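Local coordinates for protein estrogen receptor (Crassostrea gigas, PDB 4N1Y) that probably acts as a constitutively active transcription factor of the nuclear hormone receptor family, its ligand-binding domain having lost dependence on a hormone switch, at residues S40-A45 and D222-M227; H51-A56 and H72-C77; Q144-V149 and L193-I198. All coordinates share one frame; numbering follows the deposited sequence.

Contact 1. Residues S40-A45 and D222-M227; sequences SLVKLA and DLLKEM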
ATOM      1  N   SER B  40      25.772  -1.825  -8.355  1.00 56.56           N
ATOM      2  CA  SER B  40      26.054  -1.586  -6.949  1.00 60.21           C
ATOM      3  C   SER B  40      24.749  -1.647  -6.164  1.00 55.21           C
ATOM      4  O   SER B  40      24.684  -2.308  -5.129  1.00 53.42           O
ATOM      5  CB  SER B  40      26.750  -0.243  -6.734  1.00 61.99           C
ATOM      6  OG  SER B  40      28.041  -0.245  -7.313  1.00 59.84           O
ATOM      7  N   LEU B  41      23.707  -0.993  -6.674  1.00 50.50           N
ATOM      8  CA  LEU B  41      22.399  -1.036  -6.019  1.00 61.63           C
ATOM      9  C   LEU B  41      21.854  -2.449  -5.909  1.00 60.11           C
ATOM     10  O   LEU B  41      21.343  -2.842  -4.870  1.00 45.49           O
ATOM     11  CB  LEU B  41      21.379  -0.161  -6.747  1.00 62.77           C
ATOM     12  CG  LEU B  41      21.594   1.353  -6.696  1.00 73.82           C
ATOM     13  CD1 LEU B  41      20.551   2.073  -7.546  1.00 69.95           C
ATOM     14  CD2 LEU B  41      21.561   1.860  -5.247  1.00 72.57           C
ATOM     15  N   VAL B  42      21.983  -3.220  -6.979  1.00 76.62           N
ATOM     16  CA  VAL B  42      21.466  -4.579  -6.979  1.00 74.56           C
ATOM     17  C   VAL B  42      22.132  -5.449  -5.935  1.00 74.91           C
ATOM     18  O   VAL B  42      21.461  -6.227  -5.260  1.00 82.17           O
ATOM     19  CB  VAL B  42      21.649  -5.250  -8.362  1.00 63.95           C
ATOM     20  CG1 VAL B  42      21.675  -6.769  -8.249  1.00 64.40           C
ATOM     21  CG2 VAL B  42      20.575  -4.785  -9.312  1.00 65.20           C
ATOM     22  N   LYS B  43      23.446  -5.329  -5.792  1.00 64.35           N
ATOM     23  CA  LYS B  43      24.106  -6.218  -4.860  1.00 70.94           C
ATOM     24  C   LYS B  43      24.211  -5.671  -3.444  1.00 78.57           C
ATOM     25  O   LYS B  43      24.349  -6.441  -2.492  1.00 82.00           O
ATOM     26  CB  LYS B  43      25.446  -6.642  -5.418  1.00 80.12           C
ATOM     27  CG  LYS B  43      25.279  -8.109  -5.589  1.00 99.40           C
ATOM     28  CD  LYS B  43      26.236  -8.894  -6.446  1.00104.25           C
ATOM     29  CE  LYS B  43      25.539 -10.218  -6.478  1.00100.83           C
ATOM     30  NZ  LYS B  43      24.108  -9.986  -7.019  1.00 98.93           N
ATOM     31  N   LEU B  44      24.057  -4.361  -3.292  1.00 69.81           N
ATOM     32  CA  LEU B  44      23.891  -3.804  -1.972  1.00 58.24           C
ATOM     33  C   LEU B  44      22.594  -4.401  -1.456  1.00 64.50           C
ATOM     34  O   LEU B  44      22.494  -4.804  -0.293  1.00 60.33           O
ATOM     35  CB  LEU B  44      23.829  -2.289  -2.015  1.00 50.56           C
ATOM     36  CG  LEU B  44      23.807  -1.645  -0.638  1.00 64.20           C
ATOM     37  CD1 LEU B  44      25.011  -2.069   0.186  1.00 72.34           C
ATOM     38  CD2 LEU B  44      23.750  -0.148  -0.783  1.00 72.84           C
ATOM     39  N   ALA B  45      21.625  -4.514  -2.365  1.00 61.18           N
ATOM     40  CA  ALA B  45      20.321  -5.058  -2.045  1.00 51.90           C
ATOM     41  C   ALA B  45      20.442  -6.489  -1.576  1.00 62.55           C
ATOM     42  O   ALA B  45      19.782  -6.886  -0.622  1.00 76.70           O
ATOM     43  CB  ALA B  45      19.417  -4.986  -3.235  1.00 42.38           C
ATOM     44  N   ASP B 222      21.945 -15.238  -7.132  1.00 80.82           N
ATOM     45  CA  ASP B 222      20.846 -16.169  -7.137  1.00 78.91           C
ATOM     46  C   ASP B 222      19.846 -15.893  -6.034  1.00 73.05           C
ATOM     47  O   ASP B 222      18.657 -16.126  -6.223  1.00 73.47           O
ATOM     48  CB  ASP B 222      21.396 -17.576  -7.050  1.00 85.96           C
ATOM     49  CG  ASP B 222      22.327 -17.891  -8.202  1.00 99.32           C
ATOM     50  OD1 ASP B 222      21.942 -17.625  -9.354  1.00107.19           O
ATOM     51  OD2 ASP B 222      23.445 -18.397  -7.972  1.00 99.77           O
ATOM     52  N   LEU B 223      20.311 -15.357  -4.911  1.00 56.01           N
ATOM     53  CA  LEU B 223      19.380 -14.995  -3.851  1.00 62.90           C
ATOM     54  C   LEU B 223      18.363 -13.974  -4.320  1.00 71.20           C
ATOM     55  O   LEU B 223      17.157 -14.197  -4.212  1.00 75.72           O
ATOM     56  CB  LEU B 223      20.117 -14.442  -2.644  1.00 65.08           C
ATOM     57  CG  LEU B 223      19.170 -14.003  -1.522  1.00 71.49           C
ATOM     58  CD1 LEU B 223      18.426 -15.168  -0.894  1.00 69.68           C
ATOM     59  CD2 LEU B 223      19.892 -13.185  -0.457  1.00 78.35           C
ATOM     60  N   LEU B 224      18.854 -12.874  -4.876  1.00 74.01           N
ATOM     61  CA  LEU B 224      17.980 -11.823  -5.366  1.00 67.83           C
ATOM     62  C   LEU B 224      17.152 -12.387  -6.516  1.00 73.00           C
ATOM     63  O   LEU B 224      15.967 -12.090  -6.684  1.00 71.94           O
ATOM     64  CB  LEU B 224      18.796 -10.617  -5.826  1.00 65.00           C
ATOM     65  CG  LEU B 224      18.059  -9.288  -5.836  1.00 67.87           C
ATOM     66  CD1 LEU B 224      17.313  -9.159  -4.548  1.00 73.01           C
ATOM     67  CD2 LEU B 224      19.026  -8.149  -5.976  1.00 72.66           C
ATOM     68  N   LYS B 225      17.813 -13.197  -7.321  1.00 73.16           N
ATOM     69  CA  LYS B 225      17.182 -13.793  -8.471  1.00 74.04           C
ATOM     70  C   LYS B 225      16.045 -14.765  -8.068  1.00 75.00           C
ATOM     71  O   LYS B 225      15.015 -14.818  -8.742  1.00 76.78           O
ATOM     72  CB  LYS B 225      18.257 -14.444  -9.328  1.00 67.78           C
ATOM     73  CG  LYS B 225      17.783 -15.227 -10.502  1.00 72.57           C
ATOM     74  CD  LYS B 225      18.943 -16.083 -10.987  1.00 82.71           C
ATOM     75  CE  LYS B 225      20.210 -15.236 -11.127  1.00 82.90           C
ATOM     76  NZ  LYS B 225      21.406 -16.038 -11.516  1.00 93.90           N
ATOM     77  N   GLU B 226      16.195 -15.511  -6.972  1.00 69.57           N
ATOM     78  CA  GLU B 226      15.098 -16.400  -6.550  1.00 69.67           C
ATOM     79  C   GLU B 226      13.931 -15.542  -6.067  1.00 71.10           C
ATOM     80  O   GLU B 226      12.765 -15.887  -6.277  1.00 78.60           O
ATOM     81  CB  GLU B 226      15.493 -17.398  -5.443  1.00 71.75           C
ATOM     82  CG  GLU B 226      16.744 -18.248  -5.680  1.00 90.01           C
ATOM     83  CD  GLU B 226      17.148 -19.082  -4.450  1.00106.81           C
ATOM     84  OE1 GLU B 226      17.023 -18.558  -3.325  1.00108.05           O
ATOM     85  OE2 GLU B 226      17.674 -20.214  -4.607  1.00112.95           O
ATOM     86  N   MET B 227      14.238 -14.442  -5.390  1.00 58.05           N
ATOM     87  CA  MET B 227      13.183 -13.561  -4.913  1.00 61.46           C
ATOM     88  C   MET B 227      12.356 -13.009  -6.061  1.00 68.72           C
ATOM     89  O   MET B 227      11.137 -12.874  -5.950  1.00 77.51           O
ATOM     90  CB  MET B 227      13.767 -12.414  -4.093  1.00 54.19           C
ATOM     91  CG  MET B 227      14.511 -12.928  -2.902  1.00 57.64           C
ATOM     92  SD  MET B 227      13.388 -13.785  -1.783  1.00 75.68           S
ATOM     93  CE  MET B 227      12.759 -12.423  -0.830  1.00 63.99           C
TER
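Leu224 packs on Val42 and Ala45, and on the outer side of its helix Lys225 forms a salt bridge with Asp222. Lys225 NZ donates to Asp222 OD1 at 2.7 Å and meets that oxygen nearly in line with its CG-OD1 bond. The bridge spans about one turn of helix 222-229. By its position in the sequence this helix matches the C-terminal activation helix of nuclear receptors, often called helix 12, and helix 34-56 matches helix 3. The contact is therefore probably the docking of the activation helix on the body of the ligand-binding domain.

No hydrogen bond crosses between 40-45 and 222-227. Contact depends on a single leucine. Leu224 points its CB at helix 34-56 and has CG anti to the backbone N (chi1 -157°), which carries the branched end across. Its CD2 does the touching. This methyl lies 3.8 Å from Val42 CG1 and also reaches the backbone of the same residue. Val42 CG1 is itself anti to its backbone N, and the two side chains pass each other at a slant.

The site is buried and mostly apolar. Glu46 and Leu49 of helix 34-56 and Trp78 of helix 67-89 also touch Leu224. Phe209 of helix 187-215 and Val218 pack on Val42. Helices 34-56 and 67-89 thus both touch Leu224, while helix 187-215 backs Val42. Packing of helix 222-229 on helices 34-56 and 67-89 is consistent with the active position known in relatives, and so with constitutive activity. Ala45, three residues on from Val42, meets the same leucine methyl: Ala45 CB lies 4.2 Å from Leu224 CD2.

Contact 2. Residues H51-A56 and H72-C77; sequences HLINWA and HLIECC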
ATOM      1  N   HIS B  51      20.804 -10.127   5.410  1.00 55.89           N
ATOM      2  CA  HIS B  51      20.643  -9.572   6.744  1.00 49.60           C
ATOM      3  C   HIS B  51      19.192  -9.556   7.210  1.00 51.20           C
ATOM      4  O   HIS B  51      18.917  -9.889   8.360  1.00 58.88           O
ATOM      5  CB  HIS B  51      21.223  -8.164   6.779  1.00 50.67           C
ATOM      6  CG  HIS B  51      22.720  -8.133   6.793  1.00 58.42           C
ATOM      7  ND1 HIS B  51      23.467  -8.560   7.867  1.00 62.87           N
ATOM      8  CD2 HIS B  51      23.608  -7.728   5.856  1.00 72.22           C
ATOM      9  CE1 HIS B  51      24.754  -8.418   7.593  1.00 71.55           C
ATOM     10  NE2 HIS B  51      24.866  -7.915   6.379  1.00 78.86           N
ATOM     11  N   LEU B  52      18.274  -9.175   6.323  1.00 53.78           N
ATOM     12  CA  LEU B  52      16.839  -9.146   6.634  1.00 49.99           C
ATOM     13  C   LEU B  52      16.332 -10.505   7.079  1.00 54.53           C
ATOM     14  O   LEU B  52      15.677 -10.641   8.111  1.00 64.52           O
ATOM     15  CB  LEU B  52      16.027  -8.723   5.414  1.00 47.76           C
ATOM     16  CG  LEU B  52      16.026  -7.269   4.982  1.00 64.41           C
ATOM     17  CD1 LEU B  52      15.148  -7.154   3.760  1.00 75.37           C
ATOM     18  CD2 LEU B  52      15.510  -6.380   6.092  1.00 59.40           C
ATOM     19  N   ILE B  53      16.625 -11.497   6.251  1.00 48.04           N
ATOM     20  CA  ILE B  53      16.305 -12.885   6.501  1.00 50.67           C
ATOM     21  C   ILE B  53      16.769 -13.357   7.883  1.00 70.31           C
ATOM     22  O   ILE B  53      16.036 -14.049   8.607  1.00 77.86           O
ATOM     23  CB  ILE B  53      16.938 -13.734   5.407  1.00 46.35           C
ATOM     24  CG1 ILE B  53      16.314 -13.348   4.066  1.00 49.56           C
ATOM     25  CG2 ILE B  53      16.859 -15.233   5.745  1.00 45.25           C
ATOM     26  CD1 ILE B  53      16.999 -13.964   2.877  1.00 52.31           C
ATOM     27  N   ASN B  54      17.995 -12.988   8.242  1.00 68.17           N
ATOM     28  CA  ASN B  54      18.542 -13.357   9.542  1.00 70.68           C
ATOM     29  C   ASN B  54      17.804 -12.587  10.628  1.00 66.67           C
ATOM     30  O   ASN B  54      17.521 -13.086  11.722  1.00 67.07           O
ATOM     31  CB  ASN B  54      20.041 -13.061   9.593  1.00 78.74           C
ATOM     32  CG  ASN B  54      20.855 -14.026   8.743  1.00 89.23           C
ATOM     33  OD1 ASN B  54      20.351 -15.063   8.306  1.00 94.36           O
ATOM     34  ND2 ASN B  54      22.127 -13.699   8.523  1.00 87.45           N
ATOM     35  N   TRP B  55      17.481 -11.354  10.285  1.00 59.04           N
ATOM     36  CA  TRP B  55      16.799 -10.459  11.178  1.00 55.46           C
ATOM     37  C   TRP B  55      15.369 -10.901  11.443  1.00 58.18           C
ATOM     38  O   TRP B  55      14.904 -10.859  12.578  1.00 67.34           O
ATOM     39  CB  TRP B  55      16.816  -9.058  10.576  1.00 53.40           C
ATOM     40  CG  TRP B  55      15.840  -8.168  11.186  1.00 44.89           C
ATOM     41  CD1 TRP B  55      15.974  -7.471  12.342  1.00 49.55           C
ATOM     42  CD2 TRP B  55      14.533  -7.908  10.696  1.00 38.57           C
ATOM     43  NE1 TRP B  55      14.830  -6.761  12.594  1.00 56.15           N
ATOM     44  CE2 TRP B  55      13.926  -7.015  11.598  1.00 41.58           C
ATOM     45  CE3 TRP B  55      13.818  -8.335   9.572  1.00 38.82           C
ATOM     46  CZ2 TRP B  55      12.629  -6.537  11.415  1.00 33.93           C
ATOM     47  CZ3 TRP B  55      12.527  -7.858   9.389  1.00 41.54           C
ATOM     48  CH2 TRP B  55      11.945  -6.964  10.314  1.00 36.29           C
ATOM     49  N   ALA B  56      14.679 -11.331  10.393  1.00 52.52           N
ATOM     50  CA  ALA B  56      13.285 -11.748  10.502  1.00 53.73           C
ATOM     51  C   ALA B  56      13.106 -12.841  11.550  1.00 58.86           C
ATOM     52  O   ALA B  56      12.168 -12.813  12.357  1.00 53.14           O
ATOM     53  CB  ALA B  56      12.772 -12.226   9.164  1.00 50.55           C
ATOM     54  N   HIS B  72       7.391 -17.358   2.676  1.00 41.13           N
ATOM     55  CA  HIS B  72       6.378 -16.606   1.941  1.00 39.92           C
ATOM     56  C   HIS B  72       6.314 -15.151   2.337  1.00 45.56           C
ATOM     57  O   HIS B  72       6.222 -14.288   1.473  1.00 56.55           O
ATOM     58  CB  HIS B  72       4.996 -17.225   2.101  1.00 46.74           C
ATOM     59  CG  HIS B  72       3.921 -16.447   1.413  1.00 50.66           C
ATOM     60  ND1 HIS B  72       3.690 -16.535   0.058  1.00 57.05           N
ATOM     61  CD2 HIS B  72       2.994 -15.584   1.894  1.00 55.65           C
ATOM     62  CE1 HIS B  72       2.689 -15.740  -0.271  1.00 53.93           C
ATOM     63  NE2 HIS B  72       2.243 -15.157   0.825  1.00 52.96           N
ATOM     64  N   LEU B  73       6.359 -14.880   3.634  1.00 38.07           N
ATOM     65  CA  LEU B  73       6.335 -13.512   4.129  1.00 40.21           C
ATOM     66  C   LEU B  73       7.474 -12.691   3.531  1.00 42.80           C
ATOM     67  O   LEU B  73       7.260 -11.617   2.966  1.00 42.42           O
ATOM     68  CB  LEU B  73       6.407 -13.522   5.657  1.00 44.14           C
ATOM     69  CG  LEU B  73       5.081 -14.009   6.223  1.00 37.64           C
ATOM     70  CD1 LEU B  73       5.100 -14.001   7.703  1.00 38.89           C
ATOM     71  CD2 LEU B  73       4.022 -13.063   5.722  1.00 38.59           C
ATOM     72  N   ILE B  74       8.676 -13.241   3.631  1.00 44.83           N
ATOM     73  CA  ILE B  74       9.862 -12.642   3.053  1.00 43.97           C
ATOM     74  C   ILE B  74       9.704 -12.407   1.545  1.00 43.61           C
ATOM     75  O   ILE B  74      10.030 -11.321   1.035  1.00 40.08           O
ATOM     76  CB  ILE B  74      11.077 -13.552   3.283  1.00 47.38           C
ATOM     77  CG1 ILE B  74      11.286 -13.775   4.774  1.00 43.85           C
ATOM     78  CG2 ILE B  74      12.314 -12.984   2.619  1.00 49.07           C
ATOM     79  CD1 ILE B  74      11.801 -12.569   5.477  1.00 44.80           C
ATOM     80  N   GLU B  75       9.160 -13.402   0.844  1.00 38.63           N
ATOM     81  CA  GLU B  75       8.976 -13.289  -0.598  1.00 42.49           C
ATOM     82  C   GLU B  75       8.033 -12.131  -0.931  1.00 48.78           C
ATOM     83  O   GLU B  75       8.246 -11.402  -1.900  1.00 51.75           O
ATOM     84  CB  GLU B  75       8.434 -14.595  -1.189  1.00 47.56           C
ATOM     85  CG  GLU B  75       9.517 -15.634  -1.524  1.00 50.51           C
ATOM     86  CD  GLU B  75       8.945 -16.993  -1.900  1.00 61.40           C
ATOM     87  OE1 GLU B  75       7.702 -17.132  -1.966  1.00 70.87           O
ATOM     88  OE2 GLU B  75       9.741 -17.932  -2.118  1.00 65.40           O
ATOM     89  N   CYS B  76       7.030 -11.904  -0.094  1.00 45.62           N
ATOM     90  CA  CYS B  76       6.122 -10.808  -0.380  1.00 49.68           C
ATOM     91  C   CYS B  76       6.764  -9.439  -0.163  1.00 52.09           C
ATOM     92  O   CYS B  76       6.672  -8.575  -1.034  1.00 60.48           O
ATOM     93  CB  CYS B  76       4.852 -10.921   0.460  1.00 49.53           C
ATOM     94  SG  CYS B  76       3.765 -12.304   0.031  1.00 53.87           S
ATOM     95  N   CYS B  77       7.465  -9.262   0.955  1.00 37.29           N
ATOM     96  CA  CYS B  77       7.752  -7.912   1.420  1.00 42.59           C
ATOM     97  C   CYS B  77       9.232  -7.489   1.411  1.00 50.50           C
ATOM     98  O   CYS B  77       9.559  -6.411   1.921  1.00 49.19           O
ATOM     99  CB  CYS B  77       7.213  -7.751   2.842  1.00 41.97           C
ATOM    100  SG  CYS B  77       8.296  -8.527   4.065  1.00 43.06           S
TER
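Ala56 touches Ile74, and the residue before it, Trp55, carries the flat indole of the contact. The carbonyl oxygen of Leu52 lies in the plane of that ring, at its edge, and Leu52 O is 3.3 Å from Trp55 CE3. The same oxygen accepts the backbone N-H of Ala56, with Ala56 N to Leu52 O at 2.6 Å. The indole does not touch 72-77; Leu19 and Gln144 pack on it.

The contact across the helices is apolar, and Ile74 makes both halves of it. Its CB points towards helix 34-56. CG2 is anti to the backbone N and CG1 lies beside that N (chi1 -59°), so the two branches part and reach different residues. The longer branch ends at CD1, which lies 3.8 Å from Ala56 CB. The shorter one is the CG2 methyl, 4.3 Å from Ile53 CG1. Ile53 and Ala56 are three residues apart on helix 34-56, and Ile74 sits against both. The backbones come nearest here too, with Ile53 CA and Ile74 CA 7.3 Å apart. No hydrogen bond joins the two segments.

Leu148 of helix 137-149 touches both Ala56 and Ile74, and Tyr62 of the connecting loop also reaches Ile74. Ile53 is partly exposed, while Ala56 and Ile74 are buried. The contact therefore runs from near the surface into the interior. On the 72-77 side, His72 NE2 is hydrogen-bonded to Glu152 OE2, and Glu75 O accepts from Gln231 NE2. Helices 34-56 and 67-89 correspond to helix 3 and the helix 4/5 unit of the family. Their meeting across the intervening loop belongs to the signature region of the nuclear receptor ligand-binding domain.

Contact 3. Residues Q144-V149 and L193-I198; sequences QAMVLV and LLLTHI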
ATOM      1  N   GLN B 144       9.229  -2.098  10.507  1.00 38.10           N
ATOM      2  CA  GLN B 144       9.688  -3.148   9.629  1.00 42.02           C
ATOM      3  C   GLN B 144       9.060  -4.475  10.059  1.00 39.55           C
ATOM      4  O   GLN B 144       8.601  -5.245   9.222  1.00 47.54           O
ATOM      5  CB  GLN B 144      11.215  -3.202   9.555  1.00 45.43           C
ATOM      6  CG  GLN B 144      11.971  -2.966  10.816  1.00 57.18           C
ATOM      7  CD  GLN B 144      13.458  -2.820  10.538  1.00 65.34           C
ATOM      8  OE1 GLN B 144      14.303  -3.089  11.395  1.00 70.04           O
ATOM      9  NE2 GLN B 144      13.781  -2.350   9.341  1.00 64.84           N
ATOM     10  N   ALA B 145       9.017  -4.735  11.358  1.00 34.89           N
ATOM     11  CA  ALA B 145       8.412  -5.971  11.840  1.00 30.47           C
ATOM     12  C   ALA B 145       6.969  -6.040  11.346  1.00 46.13           C
ATOM     13  O   ALA B 145       6.485  -7.084  10.871  1.00 40.39           O
ATOM     14  CB  ALA B 145       8.472  -6.040  13.324  1.00 31.54           C
ATOM     15  N   MET B 146       6.300  -4.898  11.424  1.00 39.95           N
ATOM     16  CA  MET B 146       4.940  -4.784  10.941  1.00 39.37           C
ATOM     17  C   MET B 146       4.848  -5.025   9.429  1.00 41.25           C
ATOM     18  O   MET B 146       3.980  -5.765   8.963  1.00 43.96           O
ATOM     19  CB  MET B 146       4.392  -3.405  11.288  1.00 49.77           C
ATOM     20  CG  MET B 146       2.940  -3.280  11.011  1.00 55.06           C
ATOM     21  SD  MET B 146       2.069  -4.667  11.742  1.00 82.50           S
ATOM     22  CE  MET B 146       1.771  -3.997  13.359  1.00 83.15           C
ATOM     23  N   VAL B 147       5.776  -4.444   8.673  1.00 37.23           N
ATOM     24  CA  VAL B 147       5.793  -4.606   7.218  1.00 34.39           C
ATOM     25  C   VAL B 147       5.880  -6.090   6.881  1.00 39.15           C
ATOM     26  O   VAL B 147       5.205  -6.578   5.981  1.00 42.17           O
ATOM     27  CB  VAL B 147       6.967  -3.852   6.562  1.00 26.64           C
ATOM     28  CG1 VAL B 147       7.089  -4.237   5.072  1.00 26.77           C
ATOM     29  CG2 VAL B 147       6.760  -2.361   6.687  1.00 25.97           C
ATOM     30  N   LEU B 148       6.723  -6.788   7.632  1.00 40.36           N
ATOM     31  CA  LEU B 148       6.893  -8.228   7.517  1.00 34.58           C
ATOM     32  C   LEU B 148       5.613  -9.014   7.797  1.00 47.38           C
ATOM     33  O   LEU B 148       5.171  -9.788   6.967  1.00 52.79           O
ATOM     34  CB  LEU B 148       7.984  -8.680   8.481  1.00 36.54           C
ATOM     35  CG  LEU B 148       8.233 -10.171   8.579  1.00 40.52           C
ATOM     36  CD1 LEU B 148       8.795 -10.670   7.274  1.00 41.11           C
ATOM     37  CD2 LEU B 148       9.201 -10.428   9.716  1.00 42.12           C
ATOM     38  N   VAL B 149       4.997  -8.788   8.955  1.00 50.13           N
ATOM     39  CA  VAL B 149       3.839  -9.590   9.337  1.00 50.71           C
ATOM     40  C   VAL B 149       2.571  -9.160   8.603  1.00 46.81           C
ATOM     41  O   VAL B 149       1.582  -9.900   8.589  1.00 51.17           O
ATOM     42  CB  VAL B 149       3.577  -9.533  10.875  1.00 46.69           C
ATOM     43  CG1 VAL B 149       4.859  -9.824  11.644  1.00 38.13           C
ATOM     44  CG2 VAL B 149       3.016  -8.181  11.281  1.00 50.97           C
ATOM     45  N   LEU B 193       0.046   5.358   7.561  1.00 32.59           N
ATOM     46  CA  LEU B 193      -0.339   5.742   6.208  1.00 41.61           C
ATOM     47  C   LEU B 193       0.865   5.776   5.273  1.00 40.57           C
ATOM     48  O   LEU B 193       0.717   5.582   4.074  1.00 39.29           O
ATOM     49  CB  LEU B 193      -1.010   7.113   6.193  1.00 47.81           C
ATOM     50  CG  LEU B 193      -2.433   7.264   6.726  1.00 48.07           C
ATOM     51  CD1 LEU B 193      -2.882   8.712   6.589  1.00 51.22           C
ATOM     52  CD2 LEU B 193      -3.389   6.329   6.018  1.00 38.42           C
ATOM     53  N   LEU B 194       2.055   5.989   5.827  1.00 34.15           N
ATOM     54  CA  LEU B 194       3.252   5.943   5.010  1.00 35.37           C
ATOM     55  C   LEU B 194       3.452   4.573   4.404  1.00 40.06           C
ATOM     56  O   LEU B 194       3.939   4.448   3.272  1.00 43.73           O
ATOM     57  CB  LEU B 194       4.489   6.300   5.816  1.00 34.24           C
ATOM     58  CG  LEU B 194       4.494   7.729   6.322  1.00 37.02           C
ATOM     59  CD1 LEU B 194       5.772   7.988   7.110  1.00 43.72           C
ATOM     60  CD2 LEU B 194       4.329   8.691   5.170  1.00 38.39           C
ATOM     61  N   LEU B 195       3.035   3.548   5.140  1.00 45.40           N
ATOM     62  CA  LEU B 195       3.244   2.186   4.673  1.00 36.95           C
ATOM     63  C   LEU B 195       2.565   1.906   3.356  1.00 38.53           C
ATOM     64  O   LEU B 195       3.084   1.127   2.561  1.00 53.32           O
ATOM     65  CB  LEU B 195       2.775   1.167   5.704  1.00 23.75           C
ATOM     66  CG  LEU B 195       3.609   1.031   6.974  1.00 32.88           C
ATOM     67  CD1 LEU B 195       3.023  -0.094   7.838  1.00 40.92           C
ATOM     68  CD2 LEU B 195       5.070   0.769   6.664  1.00 35.67           C
ATOM     69  N   THR B 196       1.429   2.546   3.103  1.00 28.94           N
ATOM     70  CA  THR B 196       0.774   2.367   1.819  1.00 32.33           C
ATOM     71  C   THR B 196       1.702   2.823   0.669  1.00 38.12           C
ATOM     72  O   THR B 196       1.687   2.230  -0.410  1.00 36.35           O
ATOM     73  CB  THR B 196      -0.535   3.124   1.732  1.00 37.80           C
ATOM     74  OG1 THR B 196      -0.254   4.523   1.659  1.00 59.55           O
ATOM     75  CG2 THR B 196      -1.415   2.835   2.953  1.00 26.24           C
ATOM     76  N   HIS B 197       2.492   3.874   0.884  1.00 31.72           N
ATOM     77  CA  HIS B 197       3.382   4.343  -0.184  1.00 29.99           C
ATOM     78  C   HIS B 197       4.578   3.423  -0.358  1.00 34.54           C
ATOM     79  O   HIS B 197       5.027   3.175  -1.484  1.00 38.73           O
ATOM     80  CB  HIS B 197       3.816   5.784   0.079  1.00 24.58           C
ATOM     81  CG  HIS B 197       2.659   6.726   0.101  1.00 33.60           C
ATOM     82  ND1 HIS B 197       1.914   6.998  -1.025  1.00 33.12           N
ATOM     83  CD2 HIS B 197       2.043   7.367   1.126  1.00 27.63           C
ATOM     84  CE1 HIS B 197       0.914   7.805  -0.703  1.00 37.17           C
ATOM     85  NE2 HIS B 197       0.963   8.034   0.597  1.00 24.61           N
ATOM     86  N   ILE B 198       5.094   2.925   0.756  1.00 24.57           N
ATOM     87  CA  ILE B 198       6.180   1.962   0.735  1.00 25.07           C
ATOM     88  C   ILE B 198       5.773   0.695  -0.023  1.00 36.81           C
ATOM     89  O   ILE B 198       6.561   0.125  -0.777  1.00 44.23           O
ATOM     90  CB  ILE B 198       6.607   1.618   2.150  1.00 34.35           C
ATOM     91  CG1 ILE B 198       7.471   2.751   2.723  1.00 38.63           C
ATOM     92  CG2 ILE B 198       7.396   0.328   2.171  1.00 31.70           C
ATOM     93  CD1 ILE B 198       8.840   2.880   2.047  1.00 41.22           C
TER
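Leu195 reaches from helix 187-215 to helix 137-149 through its two methyl groups. Its CB points towards the other helix. CG lies beside the backbone N and anti to the carbonyl carbon (chi1 -71°), and from there the branches divide. CD2 goes to Val147 and lies 3.6 Å from Val147 CG2. CD1 goes to the preceding residue, Met146, and lies 4.5 Å from Met146 CG. Met146 starts towards Leu195, but its end turns off to Leu169, Leu170 and Ile173 of helix 159-180. Val147 also packs on Glu80 and Leu81 of helix 67-89.

The contact is buried and has no hydrogen bond across it. The polar side chains of Thr196 and His197 have partners away from 144-149. Thr196 OG1 donates to Leu193 O at 2.8 Å, and the angle at that oxygen is 161°. Leu193 O also accepts from Thr196 N. His197 NE2 is hydrogen-bonded to Asn150 OD1 of the second subunit, and Leu193 of that subunit packs on Met146. So one side of 193-198 holds the domain core while another meets the partner chain. This double role fits the helix 10/11 unit of nuclear receptors, part of the dimer interface of the layered helical ligand-binding domain.

In the fold
Contacts 1 and 2 share helix 34-56, and their centres are 13 Å apart. They touch directly: Met227 CE of contact 1 lies 3.5 Å from Ile74 O of contact 2. Helix 222-229, the probable activation helix, thus takes part in contact 1 through Leu224 and touches contact 2 through Met227. Contact 2 also meets contact 3, again with centres 13 Å apart, and Trp55 CZ2 packs 3.7 Å from Gln144 CG. Contacts 1 and 3 do not touch; their nearest atoms are about 9 Å apart and their centres 21 Å. Contact 2 therefore bridges the probable activation-helix side and the dimer side. Helices 187-215 and 222-229, used by contacts 3 and 1, follow each other in the chain.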